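Local coordinates for CLIP-associating protein (Drosophila melanogaster, PDB 4G3A) that tracks microtubule plus ends and stabilises dynamic microtubules during mitotic spindle formation, and is represented here by its N-terminal TOG-like domain, at residues Ala86-Ala89 with Thr90-His94; Asp52-Met55 with Pro56-Thr59; Pro180-Asn183 with Val184-Ala188; Leu218-Leu221 with Glu222-Asp226. One frame throughout, in Å; residues are numbered along the deposited sequence.

Contact 1 of 4, residues Ala86-Ala89 with Thr90-His94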
loop_
_atom_site.group_PDB
_atom_site.type_symbol
_atom_site.label_atom_id
_atom_site.label_comp_id
_atom_site.label_asym_id
_atom_site.label_seq_id
_atom_site.Cartn_x
_atom_site.Cartn_y
_atom_site.Cartn_z
ATOM N N ALA A 86 -13.632 1.904 9.650
ATOM C CA ALA A 86 -14.584 0.831 9.892
ATOM C C ALA A 86 -14.433 -0.275 8.852
ATOM O O ALA A 86 -14.846 -1.410 9.075
ATOM C CB ALA A 86 -16.005 1.375 9.879
ATOM N N TYR A 87 -13.837 0.059 7.713
ATOM C CA TYR A 87 -13.774 -0.872 6.593
ATOM C C TYR A 87 -12.364 -1.398 6.318
ATOM O O TYR A 87 -12.178 -2.318 5.519
ATOM C CB TYR A 87 -14.339 -0.200 5.346
ATOM C CG TYR A 87 -15.685 0.441 5.598
ATOM C CD1 TYR A 87 -16.801 -0.342 5.853
ATOM C CD2 TYR A 87 -15.837 1.825 5.596
ATOM C CE1 TYR A 87 -18.039 0.231 6.091
ATOM C CE2 TYR A 87 -17.077 2.408 5.834
ATOM C CZ TYR A 87 -18.173 1.603 6.082
ATOM O OH TYR A 87 -19.414 2.164 6.320
ATOM N N THR A 88 -11.375 -0.808 6.984
ATOM C CA THR A 88 -9.974 -1.188 6.784
ATOM C C THR A 88 -9.725 -2.708 6.848
ATOM O O THR A 88 -9.104 -3.279 5.956
ATOM C CB THR A 88 -9.047 -0.445 7.775
ATOM O OG1 THR A 88 -9.291 0.964 7.693
ATOM C CG2 THR A 88 -7.579 -0.721 7.463
ATOM N N ALA A 89 -10.211 -3.360 7.896
ATOM C CA ALA A 89 -9.992 -4.797 8.079
ATOM C C ALA A 89 -10.587 -5.645 6.949
ATOM O O ALA A 89 -10.097 -6.737 6.658
ATOM C CB ALA A 89 -10.557 -5.241 9.422
ATOM N N THR A 90 -11.644 -5.137 6.324
ATOM C CA THR A 90 -12.323 -5.849 5.246
ATOM C C THR A 90 -11.565 -5.684 3.940
ATOM O O THR A 90 -11.377 -6.631 3.180
ATOM C CB THR A 90 -13.765 -5.324 5.049
ATOM O OG1 THR A 90 -14.603 -5.817 6.101
ATOM C CG2 THR A 90 -14.334 -5.770 3.705
ATOM N N VAL A 91 -11.111 -4.464 3.702
ATOM C CA VAL A 91 -10.493 -4.100 2.440
ATOM C C VAL A 91 -9.001 -4.461 2.367
ATOM O O VAL A 91 -8.536 -5.016 1.377
ATOM C CB VAL A 91 -10.644 -2.594 2.226
ATOM C CG1 VAL A 91 -9.833 -2.147 1.055
ATOM C CG2 VAL A 91 -12.127 -2.233 2.043
ATOM N N LEU A 92 -8.268 -4.148 3.429
ATOM C CA LEU A 92 -6.803 -4.253 3.428
ATOM C C LEU A 92 -6.233 -5.571 2.886
ATOM O O LEU A 92 -5.295 -5.552 2.094
ATOM C CB LEU A 92 -6.221 -3.968 4.817
ATOM C CG LEU A 92 -4.748 -3.528 4.807
ATOM C CD1 LEU A 92 -4.575 -2.250 3.975
ATOM C CD2 LEU A 92 -4.214 -3.315 6.215
ATOM N N PRO A 93 -6.786 -6.720 3.311
ATOM C CA PRO A 93 -6.163 -7.964 2.843
ATOM C C PRO A 93 -6.149 -8.094 1.320
ATOM O O PRO A 93 -5.229 -8.692 0.784
ATOM C CB PRO A 93 -7.048 -9.051 3.470
ATOM C CG PRO A 93 -7.600 -8.402 4.699
ATOM C CD PRO A 93 -7.838 -6.974 4.318
ATOM N N HIS A 94 -7.141 -7.543 0.628
ATOM C CA HIS A 94 -7.192 -7.684 -0.829
ATOM C C HIS A 94 -6.380 -6.609 -1.563
ATOM O O HIS A 94 -5.915 -6.824 -2.682
ATOM C CB HIS A 94 -8.649 -7.719 -1.292
ATOM C CG HIS A 94 -9.440 -8.778 -0.601
ATOM N ND1 HIS A 94 -10.320 -8.499 0.426
ATOM C CD2 HIS A 94 -9.429 -10.121 -0.731
ATOM C CE1 HIS A 94 -10.844 -9.625 0.867
ATOM N NE2 HIS A 94 -10.317 -10.629 0.186
HETATM O O HOH W 1 -13.669 -3.880 8.132
#

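Contact 2 of 4, residues Asp52-Met55 with Pro56-Thr59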
loop_
_atom_site.group_PDB
_atom_site.type_symbol
_atom_site.label_atom_id
_atom_site.label_comp_id
_atom_site.label_asym_id
_atom_site.label_seq_id
_atom_site.Cartn_x
_atom_site.Cartn_y
_atom_site.Cartn_z
ATOM N N ASP A 52 -19.589 -3.127 0.429
ATOM C CA ASP A 52 -19.869 -4.511 0.073
ATOM C C ASP A 52 -19.872 -4.668 -1.443
ATOM O O ASP A 52 -19.363 -5.656 -1.973
ATOM C CB ASP A 52 -21.212 -4.960 0.654
ATOM C CG ASP A 52 -21.247 -4.900 2.175
ATOM O OD1 ASP A 52 -20.169 -4.927 2.806
ATOM O OD2 ASP A 52 -22.362 -4.830 2.736
ATOM N N GLY A 53 -20.439 -3.684 -2.135
ATOM C CA GLY A 53 -20.532 -3.723 -3.586
ATOM C C GLY A 53 -19.181 -3.671 -4.277
ATOM O O GLY A 53 -18.978 -4.308 -5.311
ATOM N N LEU A 54 -18.255 -2.904 -3.715
ATOM C CA LEU A 54 -16.938 -2.745 -4.316
ATOM C C LEU A 54 -16.107 -4.026 -4.188
ATOM O O LEU A 54 -15.189 -4.267 -4.974
ATOM C CB LEU A 54 -16.193 -1.577 -3.659
ATOM C CG LEU A 54 -16.722 -0.175 -3.956
ATOM C CD1 LEU A 54 -16.068 0.848 -3.049
ATOM C CD2 LEU A 54 -16.496 0.176 -5.416
HETATM N N MSE A 55 -16.438 -4.840 -3.192
HETATM C CA MSE A 55 -15.613 -5.992 -2.831
HETATM C C MSE A 55 -15.439 -7.028 -3.948
HETATM O O MSE A 55 -14.321 -7.466 -4.207
HETATM C CB MSE A 55 -16.110 -6.631 -1.531
HETATM C CG MSE A 55 -15.876 -5.756 -0.309
HETATM SE SE MSE A 55 -13.980 -5.289 -0.091
HETATM C CE MSE A 55 -13.263 -7.100 -0.174
ATOM N N PRO A 56 -16.539 -7.422 -4.615
ATOM C CA PRO A 56 -16.390 -8.329 -5.762
ATOM C C PRO A 56 -15.558 -7.728 -6.899
ATOM O O PRO A 56 -14.911 -8.466 -7.639
ATOM C CB PRO A 56 -17.836 -8.557 -6.217
ATOM C CG PRO A 56 -18.643 -8.356 -4.986
ATOM C CD PRO A 56 -17.951 -7.259 -4.223
ATOM N N TRP A 57 -15.590 -6.409 -7.049
ATOM C CA TRP A 57 -14.776 -5.745 -8.058
ATOM C C TRP A 57 -13.300 -5.866 -7.655
ATOM O O TRP A 57 -12.436 -6.250 -8.447
ATOM C CB TRP A 57 -15.153 -4.264 -8.144
ATOM C CG TRP A 57 -16.507 -3.973 -8.754
ATOM C CD1 TRP A 57 -17.488 -4.872 -9.061
ATOM C CD2 TRP A 57 -17.012 -2.683 -9.132
ATOM N NE1 TRP A 57 -18.576 -4.220 -9.603
ATOM C CE2 TRP A 57 -18.307 -2.878 -9.660
ATOM C CE3 TRP A 57 -16.495 -1.383 -9.074
ATOM C CZ2 TRP A 57 -19.087 -1.824 -10.127
ATOM C CZ3 TRP A 57 -17.273 -0.336 -9.540
ATOM C CH2 TRP A 57 -18.557 -0.562 -10.057
ATOM N N LEU A 58 -13.017 -5.521 -6.408
ATOM C CA LEU A 58 -11.647 -5.535 -5.915
ATOM C C LEU A 58 -11.081 -6.953 -5.935
ATOM O O LEU A 58 -9.968 -7.174 -6.407
ATOM C CB LEU A 58 -11.597 -4.977 -4.500
ATOM C CG LEU A 58 -10.234 -5.024 -3.811
ATOM C CD1 LEU A 58 -9.261 -4.147 -4.562
ATOM C CD2 LEU A 58 -10.374 -4.583 -2.372
ATOM N N THR A 59 -11.857 -7.910 -5.432
ATOM C CA THR A 59 -11.418 -9.303 -5.364
ATOM C C THR A 59 -11.676 -10.052 -6.672
ATOM O O THR A 59 -11.572 -11.276 -6.723
ATOM C CB THR A 59 -12.129 -10.050 -4.223
ATOM O OG1 THR A 59 -13.507 -10.252 -4.567
ATOM C CG2 THR A 59 -12.034 -9.254 -2.924
#

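Contact 3 of 4, residues Pro180-Asn183 with Val184-Ala188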
loop_
_atom_site.group_PDB
_atom_site.type_symbol
_atom_site.label_atom_id
_atom_site.label_comp_id
_atom_site.label_asym_id
_atom_site.label_seq_id
_atom_site.Cartn_x
_atom_site.Cartn_y
_atom_site.Cartn_z
ATOM N N PRO A 180 14.718 -15.615 -1.828
ATOM C CA PRO A 180 15.113 -16.448 -2.976
ATOM C C PRO A 180 15.024 -15.707 -4.307
ATOM O O PRO A 180 15.488 -16.225 -5.313
ATOM C CB PRO A 180 14.098 -17.597 -2.943
ATOM C CG PRO A 180 12.927 -17.054 -2.186
ATOM C CD PRO A 180 13.511 -16.125 -1.154
ATOM N N THR A 181 14.428 -14.518 -4.302
ATOM C CA THR A 181 14.190 -13.755 -5.524
ATOM C C THR A 181 15.147 -12.575 -5.585
ATOM O O THR A 181 15.287 -11.839 -4.607
ATOM C CB THR A 181 12.732 -13.221 -5.556
ATOM O OG1 THR A 181 11.839 -14.279 -5.948
ATOM C CG2 THR A 181 12.592 -12.068 -6.523
ATOM N N VAL A 182 15.799 -12.379 -6.727
ATOM C CA VAL A 182 16.801 -11.315 -6.825
ATOM C C VAL A 182 16.173 -9.926 -6.701
ATOM O O VAL A 182 16.759 -9.039 -6.084
ATOM C CB VAL A 182 17.670 -11.419 -8.112
ATOM C CG1 VAL A 182 16.832 -11.193 -9.350
ATOM C CG2 VAL A 182 18.821 -10.423 -8.056
ATOM N N ASN A 183 14.975 -9.745 -7.259
ATOM C CA ASN A 183 14.294 -8.447 -7.182
ATOM C C ASN A 183 14.059 -7.987 -5.750
ATOM O O ASN A 183 14.132 -6.795 -5.447
ATOM C CB ASN A 183 12.954 -8.490 -7.910
ATOM C CG ASN A 183 13.093 -8.883 -9.356
ATOM O OD1 ASN A 183 13.466 -10.015 -9.668
ATOM N ND2 ASN A 183 12.787 -7.955 -10.254
ATOM N N VAL A 184 13.751 -8.940 -4.878
ATOM C CA VAL A 184 13.535 -8.635 -3.475
ATOM C C VAL A 184 14.860 -8.386 -2.748
ATOM O O VAL A 184 14.977 -7.428 -1.981
ATOM C CB VAL A 184 12.733 -9.744 -2.782
ATOM C CG1 VAL A 184 12.652 -9.479 -1.294
ATOM C CG2 VAL A 184 11.307 -9.815 -3.385
ATOM N N ARG A 185 15.856 -9.238 -2.987
ATOM C CA ARG A 185 17.172 -9.031 -2.376
ATOM C C ARG A 185 17.656 -7.616 -2.667
ATOM O O ARG A 185 18.102 -6.903 -1.767
ATOM C CB ARG A 185 18.204 -10.066 -2.865
ATOM C CG ARG A 185 17.911 -11.505 -2.422
ATOM C CD ARG A 185 19.127 -12.453 -2.645
ATOM N NE ARG A 185 19.473 -12.563 -4.061
ATOM C CZ ARG A 185 18.973 -13.474 -4.897
ATOM N NH1 ARG A 185 18.107 -14.388 -4.470
ATOM N NH2 ARG A 185 19.347 -13.480 -6.169
ATOM N N GLU A 186 17.556 -7.204 -3.928
ATOM C CA GLU A 186 17.979 -5.865 -4.335
ATOM C C GLU A 186 17.126 -4.739 -3.741
ATOM O O GLU A 186 17.649 -3.682 -3.396
ATOM C CB GLU A 186 18.065 -5.763 -5.860
ATOM C CG GLU A 186 19.229 -6.579 -6.417
ATOM C CD GLU A 186 19.431 -6.407 -7.908
ATOM O OE1 GLU A 186 18.471 -6.004 -8.598
ATOM O OE2 GLU A 186 20.554 -6.681 -8.391
ATOM N N ALA A 187 15.823 -4.973 -3.615
ATOM C CA ALA A 187 14.915 -4.016 -2.978
ATOM C C ALA A 187 15.248 -3.839 -1.499
ATOM O O ALA A 187 15.163 -2.739 -0.958
ATOM C CB ALA A 187 13.478 -4.489 -3.124
ATOM N N ALA A 188 15.598 -4.943 -0.845
ATOM C CA ALA A 188 15.920 -4.928 0.573
ATOM C C ALA A 188 17.162 -4.056 0.795
ATOM O O ALA A 188 17.227 -3.279 1.753
ATOM C CB ALA A 188 16.160 -6.350 1.072
#

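Contact 4 of 4, residues Leu218-Leu221 with Glu222-Asp226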
loop_
_atom_site.group_PDB
_atom_site.type_symbol
_atom_site.label_atom_id
_atom_site.label_comp_id
_atom_site.label_asym_id
_atom_site.label_seq_id
_atom_site.Cartn_x
_atom_site.Cartn_y
_atom_site.Cartn_z
ATOM N N LEU A 218 27.303 -6.535 4.691
ATOM C CA LEU A 218 27.577 -5.453 5.622
ATOM C C LEU A 218 28.540 -4.475 4.951
ATOM O O LEU A 218 28.364 -3.250 5.018
ATOM C CB LEU A 218 28.198 -6.012 6.903
ATOM C CG LEU A 218 28.486 -5.042 8.049
ATOM C CD1 LEU A 218 27.197 -4.388 8.547
ATOM C CD2 LEU A 218 29.196 -5.765 9.182
ATOM N N ALA A 219 29.544 -5.027 4.279
ATOM C CA ALA A 219 30.567 -4.208 3.633
ATOM C C ALA A 219 29.953 -3.437 2.472
ATOM O O ALA A 219 30.240 -2.258 2.265
ATOM C CB ALA A 219 31.740 -5.075 3.146
HETATM N N MSE A 220 29.093 -4.116 1.727
HETATM C CA MSE A 220 28.457 -3.537 0.561
HETATM C C MSE A 220 27.490 -2.435 0.990
HETATM O O MSE A 220 27.394 -1.385 0.354
HETATM C CB MSE A 220 27.717 -4.642 -0.186
HETATM C CG MSE A 220 27.260 -4.277 -1.582
HETATM SE SE MSE A 220 25.364 -4.658 -1.784
HETATM C CE MSE A 220 24.753 -3.496 -0.403
ATOM N N LEU A 221 26.770 -2.684 2.076
ATOM C CA LEU A 221 25.837 -1.709 2.615
ATOM C C LEU A 221 26.616 -0.489 3.095
ATOM O O LEU A 221 26.224 0.648 2.843
ATOM C CB LEU A 221 25.032 -2.321 3.761
ATOM C CG LEU A 221 23.909 -3.282 3.341
ATOM C CD1 LEU A 221 23.399 -4.086 4.525
ATOM C CD2 LEU A 221 22.771 -2.525 2.696
ATOM N N GLU A 222 27.737 -0.726 3.771
ATOM C CA GLU A 222 28.526 0.401 4.258
ATOM C C GLU A 222 29.101 1.251 3.121
ATOM O O GLU A 222 29.207 2.470 3.249
ATOM C CB GLU A 222 29.590 -0.041 5.265
ATOM C CG GLU A 222 28.960 -0.504 6.572
ATOM C CD GLU A 222 29.884 -0.362 7.762
ATOM O OE1 GLU A 222 30.223 0.788 8.115
ATOM O OE2 GLU A 222 30.250 -1.399 8.360
ATOM N N GLN A 223 29.440 0.622 2.002
ATOM C CA GLN A 223 29.879 1.391 0.842
ATOM C C GLN A 223 28.740 2.281 0.359
ATOM O O GLN A 223 28.942 3.454 0.069
ATOM C CB GLN A 223 30.359 0.479 -0.286
ATOM C CG GLN A 223 31.765 -0.046 -0.086
ATOM C CD GLN A 223 32.141 -1.118 -1.092
ATOM O OE1 GLN A 223 31.413 -1.367 -2.056
ATOM N NE2 GLN A 223 33.282 -1.763 -0.870
ATOM N N LYS A 224 27.535 1.725 0.301
ATOM C CA LYS A 224 26.390 2.507 -0.150
ATOM C C LYS A 224 26.044 3.664 0.792
ATOM O O LYS A 224 25.659 4.742 0.339
ATOM C CB LYS A 224 25.193 1.600 -0.411
ATOM C CG LYS A 224 25.364 0.791 -1.679
ATOM C CD LYS A 224 24.382 -0.359 -1.765
ATOM C CE LYS A 224 24.572 -1.139 -3.063
ATOM N NZ LYS A 224 24.121 -0.354 -4.248
ATOM N N PHE A 225 26.189 3.452 2.095
ATOM C CA PHE A 225 25.969 4.538 3.053
ATOM C C PHE A 225 27.008 5.651 2.868
ATOM O O PHE A 225 26.675 6.836 2.894
ATOM C CB PHE A 225 26.009 4.021 4.492
ATOM C CG PHE A 225 24.989 2.945 4.784
ATOM C CD1 PHE A 225 25.093 2.172 5.929
ATOM C CD2 PHE A 225 23.943 2.707 3.911
ATOM C CE1 PHE A 225 24.170 1.186 6.202
ATOM C CE2 PHE A 225 23.007 1.710 4.174
ATOM C CZ PHE A 225 23.122 0.957 5.323
ATOM N N ASP A 226 28.265 5.259 2.695
ATOM C CA ASP A 226 29.332 6.230 2.488
ATOM C C ASP A 226 28.970 7.075 1.286
ATOM O O ASP A 226 29.101 8.296 1.314
ATOM C CB ASP A 226 30.668 5.534 2.226
ATOM C CG ASP A 226 31.237 4.873 3.458
ATOM O OD1 ASP A 226 30.847 5.263 4.575
ATOM O OD2 ASP A 226 32.087 3.970 3.304
#

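Contact 1 of 4, residues Ala86-Ala89 with Thr90-His94
Val91 turns CG1 away from its own backbone N (chi1 171°), which leaves CG2 beside that N and close to Tyr87, 3.5 Å from CG2 to Tyr87 O. In Leu92 a similar rotation (chi1 -158°) carries CG to the far side from its own N, while its CB stays against Thr88 O of the preceding turn. Both belong to the opening turns of helix 88-98, within the second HEAT repeat of this TOG-like domain. Tyr87 O is gripped twice. Val91 N lies almost in line with the carbonyl, 3.0 Å from Tyr87 O, whereas Thr90 N reaches the same oxygen from above the carbonyl plane through a more bent bond. Leu92 N repeats the i to i+4 pattern one residue on, donating to Thr88 O at 2.8 Å. Pro93 interrupts the series: having no N-H, it sets CD 3.3 Å from Ala89 O instead, and His94 N falls back three residues to Val91 O, which marks a kink. The Thr88 hydroxyl looks elsewhere, bonding through OG1 to Asn85 OD1. Tyr87 leads off towards Met47 and Ile51 of helix 47-58, its ring covered over the centre of one face by Ala86 CB. Leu92 is buried against Leu114 and Leu117 of helix 104-119 and Leu128 of helix 125-136, so the two residues commit this turn to different neighbours. A water spans the exposed side, donating to Ala86 O at 2.9 Å and standing 3.0 Å from Thr90 OG1.

Contact 2 of 4, residues Asp52-Met55 with Pro56-Thr59
Met55 O takes two hydrogen bonds from Thr59, both closing the end of helix 47-58. Thr59 N comes nearly head-on at 2.8 Å from Met55 O, the N-H being almost straight (168°), and Thr59 OG1 donates to the same oxygen at 2.9 Å from above the carbonyl plane. The hydroxyl gets there because chi1 of 71° wedges OG1 between its own N and carbonyl carbon. One residue earlier Leu58 N bonds to Leu54 O at 2.9 Å. Pro56 cannot donate, and its CD sits 3.1 Å from Asp52 O, which accepts from Met55 N instead; the helix is kinked here. Another polar atom, Gly53 O, lies over one face of the Trp57 indole, displaced toward its rim. This is one of the helices of the first HEAT repeat in the alpha-helical TOG-like domain. Among the apolar contacts, Leu54 CD2 meets Trp57 CE3 at 4.0 Å, the two side chains crossing at a slant. Met55, present as selenomethionine, doubles back through bends at chi2 and chi3 and lays CE 3.7 Å from Thr59 CG2, with SE 4.3 Å from Leu58 CD2. Farther out, Trp57 is buried among Met16 of helix 9-18, Ala28 and Leu31 of helix 21-36 and Ile65 of helix 63-80. Leu58 packs on Leu70, and its carbonyl oxygen accepts from Arg98 NH2.

Contact 3 of 4, residues Pro180-Asn183 with Val184-Ala188
Thr181, extended in its backbone at the N-cap position, gives its carbonyl to helix 182-199: Arg185 N donates to Thr181 O at 3.1 Å in a nearly straight bond, Val184 N only weakly. Glu186 N then bonds to Val182 O at 2.9 Å and Ala187 N to Asn183 O. The arginine folds back over this first turn. A bend at chi3 of Arg185 (-63°) lays its guanidinium flat on the backbone, one face over Thr181 C and Val182 CA. Arg185 NH2 comes 3.3 Å from Val182 CB, and Arg185 NH1 is hydrogen-bonded to Asp179 O. With an alanine here, Asp179 O would lose that donor and the flank of Val182 is likely to be left uncovered. One residue on, Glu186 runs alongside Val182 in the same direction, its CD 4.1 Å from Val182 CG2. Thr181 uses its methyl rather than its hydroxyl, CG2 meeting Val184 CG2 at 4.1 Å, and its N is bonded to Asp179 OD1. Thr181 also touches Ala142 and Arg145 of helix 142-159. The whole forms the N-terminal turn of a helix in the third HEAT repeat, entered from a short inter-helix loop.

Contact 4 of 4, residues Leu218-Leu221 with Glu222-Asp226
Phe225 lies with one ring face over Leu221 O, the oxygen 3.2 Å above the ring plane and displaced toward the rim. The same oxygen accepts from Phe225 N at 2.9 Å, so a single carbonyl meets both backbone and ring. Chi1 of -58° swings the ring back along the helix, placing CZ 4.1 Å from Leu221 CB. Elsewhere on the helix Met220, a selenomethionine, bends across Lys224: its CE is 3.4 Å from Lys224 CD, tighter than usual, and SE stands 3.8 Å from Lys224 CE. On another side Glu222 runs alongside Leu218, with CG 3.2 Å from Leu218 O and OE2 4.1 Å from Leu218 CG. Regular alpha-helical bonds, such as Gln223 N to Ala219 O, carry these groups on helix 215-229, which packs against helices 182-199 and 203-208 at the C-terminal end of the TOG-like helical array. Phe225 stacks with Tyr196 and reaches Leu203 and Leu207, while Leu221 meets Leu192. Replacing the phenylalanine by an alanine would probably leave Tyr196 without its stacking partner and open a gap beside Leu203 and Leu207. Met220 and Lys224 both touch Ile189. Arg204 holds the acidic side, its NE in a salt bridge with Glu222 OE1 and its NH2 in another with Asp226 OD1.

Overall arrangement
From the N terminus the chain meets contact 2 first, then contacts 1, 3 and 4, each a continuous run of residues, so none closes a loop, and none nests in or crosses another. Contacts 2 and 1 touch: His94 ND1 lies 3.3 Å from Met55 CE, and Thr90 CG2 packs on Met55 SE, which ties helix 47-58 of the first HEAT repeat to helix 88-98 of the second. Contact 3 opens helix 182-199 across the chain's centre from contact 1. Contact 4, in helix 215-229, has its centre about 17 Å from that of contact 3 and about 45 Å from that of contact 2, so the four span much of the elongated array.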